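Local coordinates for protein Rd1NTF2_05_I64F_A80G_T94P_D101K_L106W (Synthetic construct, PDB 6W3F) that has no known natural function, being a de novo designed NTF2-like protein probably built to hold a pocket inside its curved sheet, at residues 9-14 against 63-68; 28-33 against 48-53; 33-38 against 42-47. All coordinates share one frame; numbering follows the deposited sequence.

Contact 1. Residues 9-14 against 63-68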
loop_
_atom_site.group_PDB
_atom_site.type_symbol
_atom_site.label_atom_id
_atom_site.label_comp_id
_atom_site.label_asym_id
_atom_site.label_seq_id
_atom_site.Cartn_x
_atom_site.Cartn_y
_atom_site.Cartn_z
ATOM N N LYS A 9 9.383 -7.598 1.688
ATOM C CA LYS A 9 9.212 -7.151 3.065
ATOM C C LYS A 9 8.218 -5.992 3.165
ATOM O O LYS A 9 7.338 -5.983 4.040
ATOM C CB LYS A 9 10.570 -6.753 3.642
ATOM C CG LYS A 9 10.558 -6.517 5.165
ATOM N N ILE A 10 8.347 -5.000 2.287
ATOM C CA ILE A 10 7.420 -3.872 2.318
ATOM C C ILE A 10 5.986 -4.357 2.113
ATOM O O ILE A 10 5.065 -3.930 2.814
ATOM C CB ILE A 10 7.815 -2.816 1.268
ATOM C CG1 ILE A 10 9.090 -2.105 1.732
ATOM C CG2 ILE A 10 6.664 -1.848 1.050
ATOM C CD1 ILE A 10 9.643 -1.117 0.716
ATOM N N ILE A 11 5.770 -5.262 1.135
ATOM C CA ILE A 11 4.423 -5.747 0.842
ATOM C C ILE A 11 3.833 -6.443 2.064
ATOM O O ILE A 11 2.677 -6.211 2.426
ATOM C CB ILE A 11 4.440 -6.679 -0.390
ATOM C CG1 ILE A 11 4.862 -5.868 -1.626
ATOM C CG2 ILE A 11 3.084 -7.332 -0.633
ATOM C CD1 ILE A 11 5.167 -6.671 -2.829
ATOM N N LYS A 12 4.602 -7.325 2.703
ATOM C CA LYS A 12 4.062 -8.084 3.829
ATOM C C LYS A 12 3.770 -7.176 5.027
ATOM O O LYS A 12 2.730 -7.307 5.700
ATOM C CB LYS A 12 5.028 -9.201 4.231
ATOM C CG LYS A 12 4.492 -10.066 5.389
ATOM C CD LYS A 12 5.339 -11.317 5.609
ATOM C CE LYS A 12 4.627 -12.308 6.534
ATOM N NZ LYS A 12 4.177 -11.659 7.803
ATOM N N THR A 13 4.708 -6.289 5.356
ATOM C CA THR A 13 4.471 -5.342 6.449
ATOM C C THR A 13 3.189 -4.577 6.176
ATOM O O THR A 13 2.280 -4.538 7.012
ATOM C CB THR A 13 5.656 -4.390 6.597
ATOM O OG1 THR A 13 6.842 -5.146 6.880
ATOM C CG2 THR A 13 5.423 -3.378 7.728
ATOM N N LEU A 14 3.070 -4.025 4.966
ATOM C CA LEU A 14 1.896 -3.224 4.636
ATOM C C LEU A 14 0.630 -4.064 4.728
ATOM O O LEU A 14 -0.365 -3.634 5.314
ATOM C CB LEU A 14 2.035 -2.607 3.251
ATOM C CG LEU A 14 2.054 -1.085 3.200
ATOM C CD1 LEU A 14 1.948 -0.543 1.772
ATOM C CD2 LEU A 14 0.941 -0.496 4.080
ATOM N N ILE A 63 -7.091 -10.163 1.449
ATOM C CA ILE A 63 -6.421 -9.193 0.599
ATOM C C ILE A 63 -5.004 -9.697 0.366
ATOM O O ILE A 63 -4.328 -10.133 1.301
ATOM C CB ILE A 63 -6.469 -7.794 1.245
ATOM C CG1 ILE A 63 -5.875 -6.746 0.303
ATOM C CG2 ILE A 63 -5.771 -7.817 2.591
ATOM C CD1 ILE A 63 -6.121 -5.316 0.787
ATOM N N SER A 64 -4.572 -9.684 -0.881
ATOM C CA SER A 64 -3.203 -10.020 -1.228
ATOM C C SER A 64 -2.768 -9.143 -2.386
ATOM O O SER A 64 -3.588 -8.468 -3.015
ATOM C CB SER A 64 -3.061 -11.506 -1.605
ATOM O OG SER A 64 -4.003 -11.863 -2.593
ATOM N N PHE A 65 -1.456 -9.148 -2.658
ATOM C CA PHE A 65 -0.868 -8.360 -3.725
ATOM C C PHE A 65 0.205 -9.184 -4.415
ATOM O O PHE A 65 1.092 -9.736 -3.755
ATOM C CB PHE A 65 -0.272 -7.066 -3.190
ATOM C CG PHE A 65 0.460 -6.244 -4.224
ATOM C CD1 PHE A 65 -0.230 -5.451 -5.112
ATOM C CD2 PHE A 65 1.841 -6.238 -4.276
ATOM C CE1 PHE A 65 0.442 -4.667 -6.041
ATOM C CE2 PHE A 65 2.525 -5.442 -5.205
ATOM C CZ PHE A 65 1.821 -4.665 -6.079
ATOM N N THR A 66 0.085 -9.301 -5.738
ATOM C CA THR A 66 1.039 -10.025 -6.564
ATOM C C THR A 66 1.842 -9.023 -7.376
ATOM O O THR A 66 1.291 -8.341 -8.248
ATOM C CB THR A 66 0.332 -11.003 -7.488
ATOM O OG1 THR A 66 -0.378 -11.951 -6.687
ATOM C CG2 THR A 66 1.334 -11.692 -8.389
ATOM N N LEU A 67 3.132 -8.931 -7.076
ATOM C CA LEU A 67 4.008 -7.990 -7.757
ATOM C C LEU A 67 4.176 -8.363 -9.226
ATOM O O LEU A 67 4.532 -9.498 -9.551
ATOM C CB LEU A 67 5.366 -7.969 -7.062
ATOM C CG LEU A 67 6.457 -7.016 -7.524
ATOM C CD1 LEU A 67 5.995 -5.598 -7.299
ATOM C CD2 LEU A 67 7.739 -7.297 -6.753
ATOM N N LYS A 68 3.939 -7.386 -10.112
ATOM C CA LYS A 68 4.204 -7.529 -11.541
ATOM C C LYS A 68 5.440 -6.750 -11.987
ATOM O O LYS A 68 6.209 -7.244 -12.818
ATOM C CB LYS A 68 2.999 -7.069 -12.365
ATOM C CG LYS A 68 3.175 -7.180 -13.877
#
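CD1 of Ile-11 lies at the edge of the Phe-65 ring, near its plane. This methyl comes up to ring atom CD2 of Phe-65 at 3.7 Å and lies nearly as close to CE2. No atom of helix segment 9-14 is stacked on a face of the ring. This is helix-on-sheet packing of the NTF2-like fold. Ile-11 of helix 6-20 reaches the edge strand 62-73, while Ile-10 and Leu-14 of the same helix pack on strands 90-103 and 106-114. The two side chains cross at about a right angle. Phe-65 holds its CG anti to the backbone N (chi1 175°), and this swings the ring edge to the helix. On Ile-11, CG1 and the second branch, CG2, each lie 4.0 Å from CD2 of Phe-65. The contact is small and purely apolar, and it lies near the surface. Met-79 of the next strand touches both Ile-11 and Leu-67, while Leu-96 touches Phe-65. An alanine in place of Ile-11 would take away CG1, CG2 and CD1 and would probably leave the Phe-65 edge without its mate on this helix segment. CD1 of Ile-11 also reaches Leu-67, 4.4 Å from its CB.

Contact 2. Residues 28-33 against 48-53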
loop_
_atom_site.group_PDB
_atom_site.type_symbol
_atom_site.label_atom_id
_atom_site.label_comp_id
_atom_site.label_asym_id
_atom_site.label_seq_id
_atom_site.Cartn_x
_atom_site.Cartn_y
_atom_site.Cartn_z
ATOM N N ASP A 28 1.737 5.652 10.139
ATOM C CA ASP A 28 3.181 5.609 10.312
ATOM C C ASP A 28 3.907 5.171 9.054
ATOM O O ASP A 28 5.109 5.417 8.929
ATOM C CB ASP A 28 3.516 4.650 11.462
ATOM C CG ASP A 28 5.015 4.485 11.681
ATOM O OD1 ASP A 28 5.624 5.350 12.356
ATOM O OD2 ASP A 28 5.586 3.484 11.186
ATOM N N GLN A 29 3.216 4.515 8.131
ATOM C CA GLN A 29 3.849 4.048 6.914
ATOM C C GLN A 29 3.807 5.069 5.796
ATOM O O GLN A 29 4.412 4.823 4.746
ATOM C CB GLN A 29 3.159 2.751 6.479
ATOM C CG GLN A 29 3.216 1.636 7.493
ATOM C CD GLN A 29 4.625 1.232 7.865
ATOM O OE1 GLN A 29 5.511 1.184 7.014
ATOM N NE2 GLN A 29 4.851 0.958 9.142
ATOM N N MET A 30 3.127 6.200 6.004
ATOM C CA MET A 30 2.838 7.155 4.946
ATOM C C MET A 30 3.691 8.408 5.016
ATOM O O MET A 30 3.970 8.927 6.103
ATOM C CB MET A 30 1.364 7.556 5.017
ATOM C CG MET A 30 0.433 6.407 4.609
ATOM S SD MET A 30 -1.219 6.837 4.949
ATOM C CE MET A 30 -2.050 5.543 3.999
ATOM N N ASP A 31 4.067 8.920 3.845
ATOM C CA ASP A 31 4.605 10.271 3.762
ATOM C C ASP A 31 3.557 11.251 4.292
ATOM O O ASP A 31 2.352 10.998 4.171
ATOM C CB ASP A 31 4.956 10.616 2.317
ATOM C CG ASP A 31 5.775 11.878 2.196
ATOM O OD1 ASP A 31 7.011 11.782 2.263
ATOM O OD2 ASP A 31 5.208 12.965 1.974
ATOM N N PRO A 32 3.978 12.376 4.903
ATOM C CA PRO A 32 2.971 13.353 5.344
ATOM C C PRO A 32 2.110 13.858 4.208
ATOM O O PRO A 32 0.921 14.143 4.415
ATOM C CB PRO A 32 3.812 14.496 5.979
ATOM C CG PRO A 32 5.075 13.874 6.381
ATOM C CD PRO A 32 5.335 12.734 5.382
ATOM N N ASN A 33 2.663 13.977 3.004
ATOM C CA ASN A 33 1.905 14.425 1.842
ATOM C C ASN A 33 1.553 13.279 0.895
ATOM O O ASN A 33 1.449 13.505 -0.309
ATOM C CB ASN A 33 2.693 15.498 1.102
ATOM C CG ASN A 33 2.673 16.825 1.837
ATOM O OD1 ASN A 33 1.640 17.247 2.306
ATOM N ND2 ASN A 33 3.822 17.450 1.971
ATOM N N HIS A 48 -5.778 11.740 6.414
ATOM C CA HIS A 48 -6.953 11.395 5.611
ATOM C C HIS A 48 -6.778 10.047 4.919
ATOM O O HIS A 48 -7.694 9.218 4.916
ATOM C CB HIS A 48 -7.228 12.474 4.568
ATOM C CG HIS A 48 -7.515 13.818 5.156
ATOM N ND1 HIS A 48 -6.544 14.781 5.322
ATOM C CD2 HIS A 48 -8.662 14.351 5.638
ATOM C CE1 HIS A 48 -7.083 15.854 5.878
ATOM N NE2 HIS A 48 -8.368 15.620 6.075
ATOM N N ALA A 49 -5.603 9.810 4.328
ATOM C CA ALA A 49 -5.389 8.596 3.549
ATOM C C ALA A 49 -5.462 7.351 4.420
ATOM O O ALA A 49 -6.054 6.335 4.027
ATOM C CB ALA A 49 -4.033 8.665 2.845
ATOM N N ALA A 50 -4.807 7.383 5.579
ATOM C CA ALA A 50 -4.831 6.230 6.473
ATOM C C ALA A 50 -6.254 5.908 6.907
ATOM O O ALA A 50 -6.703 4.764 6.805
ATOM C CB ALA A 50 -3.956 6.499 7.698
ATOM N N LYS A 51 -6.976 6.907 7.417
ATOM C CA LYS A 51 -8.374 6.700 7.765
ATOM C C LYS A 51 -9.135 6.078 6.600
ATOM O O LYS A 51 -9.833 5.078 6.766
ATOM C CB LYS A 51 -9.015 8.029 8.169
ATOM C CG LYS A 51 -10.484 7.926 8.570
ATOM C CD LYS A 51 -11.083 9.310 8.763
ATOM N N PHE A 52 -9.017 6.667 5.413
ATOM C CA PHE A 52 -9.839 6.223 4.299
ATOM C C PHE A 52 -9.488 4.797 3.914
ATOM O O PHE A 52 -10.376 3.949 3.781
ATOM C CB PHE A 52 -9.663 7.168 3.112
ATOM C CG PHE A 52 -10.362 6.716 1.882
ATOM C CD1 PHE A 52 -11.745 6.788 1.779
ATOM C CD2 PHE A 52 -9.637 6.222 0.823
ATOM C CE1 PHE A 52 -12.387 6.360 0.633
ATOM C CE2 PHE A 52 -10.274 5.785 -0.321
ATOM C CZ PHE A 52 -11.649 5.858 -0.418
ATOM N N LEU A 53 -8.191 4.503 3.767
ATOM C CA LEU A 53 -7.775 3.150 3.416
ATOM C C LEU A 53 -8.156 2.139 4.491
ATOM O O LEU A 53 -8.680 1.063 4.190
ATOM C CB LEU A 53 -6.271 3.116 3.161
ATOM C CG LEU A 53 -5.865 3.850 1.884
ATOM C CD1 LEU A 53 -4.363 3.722 1.634
ATOM C CD2 LEU A 53 -6.643 3.339 0.677
#
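Met-30 carries this contact alone from its side, laying its thioether on helix segment 48-53. The dense part is at the end of the side chain. Its methyl CE sits among three residues. It is 3.9 Å from CB of Ala-49 and 3.8 Å from CD1 of Leu-53, and the backbone N of Ala-50 is 3.7 Å from CE. The sulfur also takes part: SD of Met-30 lies 3.9 Å from CB of Ala-50. The two alanines present only single methyl groups here, which lets the thioether come close to the helix backbone. Met-30 reaches this far because CG stands anti to the carbonyl carbon (chi1 -70°) and the chain is extended beyond it. All four touching residues are buried, and no hydrogen bond crosses between the segments.

The other side is looser. Pro-32 and Asn-33 are exposed where the chain turns a corner, and neither touches segment 48-53. The corner has its own polar bond. The backbone N of Asn-33 donates to OD2 of Asp-31 at 2.9 Å, which makes an Asx turn. That oxygen is met on its anti side, 26° out of the carboxylate plane. The side chain of Arg-46 touches both Met-30 and Pro-32.

Around the buried core, Leu-26 touches Leu-53 and Val-34 touches Ala-49. The arrangement is plain apolar packing of the short strand 30-31 on helix 46-56, a helix that lies against the curved sheet of this NTF2-like fold.

Contact 3. Residues 33-38 against 42-47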
loop_
_atom_site.group_PDB
_atom_site.type_symbol
_atom_site.label_atom_id
_atom_site.label_comp_id
_atom_site.label_asym_id
_atom_site.label_seq_id
_atom_site.Cartn_x
_atom_site.Cartn_y
_atom_site.Cartn_z
ATOM N N ASN A 33 2.663 13.977 3.004
ATOM C CA ASN A 33 1.905 14.425 1.842
ATOM C C ASN A 33 1.553 13.279 0.895
ATOM O O ASN A 33 1.449 13.505 -0.309
ATOM C CB ASN A 33 2.693 15.498 1.102
ATOM C CG ASN A 33 2.673 16.825 1.837
ATOM O OD1 ASN A 33 1.640 17.247 2.306
ATOM N ND2 ASN A 33 3.822 17.450 1.971
ATOM N N VAL A 34 1.345 12.075 1.417
ATOM C CA VAL A 34 0.959 10.915 0.602
ATOM C C VAL A 34 -0.258 11.301 -0.218
ATOM O O VAL A 34 -1.104 12.083 0.226
ATOM C CB VAL A 34 0.664 9.695 1.487
ATOM C CG1 VAL A 34 -0.434 10.013 2.448
ATOM C CG2 VAL A 34 0.285 8.441 0.621
ATOM N N ARG A 35 -0.357 10.759 -1.420
ATOM C CA ARG A 35 -1.536 10.921 -2.253
ATOM C C ARG A 35 -2.086 9.534 -2.566
ATOM O O ARG A 35 -1.328 8.658 -2.974
ATOM C CB ARG A 35 -1.192 11.640 -3.546
ATOM C CG ARG A 35 -2.347 11.734 -4.485
ATOM C CD ARG A 35 -1.881 12.210 -5.825
ATOM N NE ARG A 35 -3.027 12.563 -6.647
ATOM C CZ ARG A 35 -2.946 12.966 -7.906
ATOM N NH1 ARG A 35 -1.761 13.057 -8.501
ATOM N NH2 ARG A 35 -4.054 13.272 -8.564
ATOM N N ALA A 36 -3.377 9.323 -2.337
ATOM C CA ALA A 36 -3.999 8.025 -2.574
ATOM C C ALA A 36 -5.149 8.212 -3.553
ATOM O O ALA A 36 -6.082 8.977 -3.289
ATOM C CB ALA A 36 -4.497 7.387 -1.274
ATOM N N ASP A 37 -5.079 7.509 -4.672
ATOM C CA ASP A 37 -6.157 7.469 -5.658
ATOM C C ASP A 37 -6.771 6.073 -5.610
ATOM O O ASP A 37 -6.124 5.094 -5.991
ATOM C CB ASP A 37 -5.631 7.806 -7.053
ATOM C CG ASP A 37 -5.031 9.198 -7.126
ATOM O OD1 ASP A 37 -5.668 10.138 -6.619
ATOM O OD2 ASP A 37 -3.914 9.357 -7.659
ATOM N N VAL A 38 -7.982 5.978 -5.070
ATOM C CA VAL A 38 -8.777 4.754 -5.124
ATOM C C VAL A 38 -9.844 5.018 -6.175
ATOM O O VAL A 38 -10.848 5.680 -5.898
ATOM C CB VAL A 38 -9.401 4.398 -3.772
ATOM C CG1 VAL A 38 -10.202 3.098 -3.880
ATOM C CG2 VAL A 38 -8.323 4.294 -2.693
ATOM N N THR A 42 -9.769 10.847 -4.772
ATOM C CA THR A 42 -8.398 11.218 -4.468
ATOM C C THR A 42 -8.324 11.807 -3.067
ATOM O O THR A 42 -9.068 12.733 -2.732
ATOM C CB THR A 42 -7.846 12.220 -5.488
ATOM O OG1 THR A 42 -7.735 11.581 -6.768
ATOM C CG2 THR A 42 -6.484 12.716 -5.038
ATOM N N VAL A 43 -7.402 11.280 -2.269
ATOM C CA VAL A 43 -7.239 11.626 -0.861
ATOM C C VAL A 43 -5.822 12.153 -0.686
ATOM O O VAL A 43 -4.866 11.532 -1.163
ATOM C CB VAL A 43 -7.493 10.396 0.030
ATOM C CG1 VAL A 43 -7.249 10.704 1.479
ATOM C CG2 VAL A 43 -8.933 9.841 -0.202
ATOM N N HIS A 44 -5.681 13.290 -0.001
ATOM C CA HIS A 44 -4.376 13.897 0.222
ATOM C C HIS A 44 -4.042 13.906 1.703
ATOM O O HIS A 44 -4.915 14.178 2.530
ATOM C CB HIS A 44 -4.320 15.333 -0.291
ATOM C CG HIS A 44 -4.220 15.429 -1.775
ATOM N ND1 HIS A 44 -3.014 15.447 -2.433
ATOM C CD2 HIS A 44 -5.173 15.507 -2.732
ATOM C CE1 HIS A 44 -3.225 15.548 -3.732
ATOM N NE2 HIS A 44 -4.528 15.583 -3.940
ATOM N N GLY A 45 -2.813 13.563 2.029
ATOM C CA GLY A 45 -2.359 13.694 3.418
ATOM C C GLY A 45 -2.440 12.363 4.162
ATOM O O GLY A 45 -3.358 11.557 4.020
ATOM N N ARG A 46 -1.484 12.201 5.075
ATOM C CA ARG A 46 -1.328 10.987 5.862
ATOM C C ARG A 46 -2.575 10.689 6.685
ATOM O O ARG A 46 -3.087 9.568 6.667
ATOM C CB ARG A 46 -0.089 11.161 6.754
ATOM C CG ARG A 46 0.293 9.990 7.582
ATOM C CD ARG A 46 0.640 10.426 8.998
ATOM N NE ARG A 46 1.703 11.427 9.112
ATOM C CZ ARG A 46 3.003 11.144 9.140
ATOM N NH1 ARG A 46 3.416 9.886 9.017
ATOM N NH2 ARG A 46 3.895 12.118 9.282
ATOM N N GLU A 47 -3.094 11.678 7.403
ATOM C CA GLU A 47 -4.229 11.421 8.286
ATOM C C GLU A 47 -5.465 11.006 7.490
ATOM O O GLU A 47 -6.151 10.030 7.838
ATOM C CB GLU A 47 -4.501 12.657 9.146
ATOM C CG GLU A 47 -5.752 12.565 9.989
ATOM C CD GLU A 47 -6.987 12.939 9.202
ATOM O OE1 GLU A 47 -6.890 13.851 8.352
ATOM O OE2 GLU A 47 -8.048 12.309 9.416
HETATM O O HOH W 1 -0.507 15.214 -1.254
#
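A beta hairpin, strands 34-38 and 41-44, forms this contact and runs straight into the start of helix 46-56. Ala-36 and Val-43 are its hydrogen-bonded pair. Ala-36 N donates to Val-43 O at 2.9 Å, and Val-43 N returns a bond to Ala-36 O at 2.8 Å. A third bond, from Gly-45 N to Val-34 O, is 2.9 Å long. Gly-45 is at the N-cap position, and its positive phi of 98° would jam a side chain against the preceding carbonyl. CG1 of Val-34, placed between its own backbone N and carbonyl carbon (chi1 59°), packs on the start of the helix, 3.6 Å from Arg-46 N.

Arg-35, Asp-37, Thr-42 and His-44 share one face. OG1 of Thr-42 donates to OD1 of Asp-37 from the anti side, out of the carboxylate plane. The bond is very short at 2.5 Å, and its exact length is doubtful. The other oxygen, OD2 of Asp-37, lies over one face of the Arg-35 guanidinium, so the 3.5 Å pairing with Arg-35 NE is of charges only. The methyl CG2 of Thr-42 meets that guanidinium at its edge. Arg-35 is extended from CG to NE and runs beside His-44, with their flat groups 14° from parallel. CG of Arg-35 is 4.0 Å from CE1 of His-44. A water bridges ND1 of His-44, in the ring plane, and the backbone O of Asn-33.

Ala-36 and Val-43 face the other way, and Val-43 packs on His-48 and Phe-52 of helix 46-56. Strand 34-38 is also bonded to strand 106-114, which leaves 41-44 as an outermost strand of the sheet.

Contacts 2 and 3 are neighbours, with centres about 6 Å apart. They share Asn-33 and helix 46-56, and they touch where Pro-32 O lies 3.2 Å from Arg-46 N, a probable hydrogen bond. Contact 1 is farther off, with its centre about 17 Å from that of contact 2 and 19 Å from that of contact 3. Along the chain, the segments of contact 1 enclose those of contact 2, which in turn enclose the hairpin of contact 3. Contacts 1 and 3 reach the two outermost strands of one sheet, 62-73 and 41-44. Contact 1 thus lies on the opposite side of the chain's centre from contacts 2 and 3 in this NTF2-like fold.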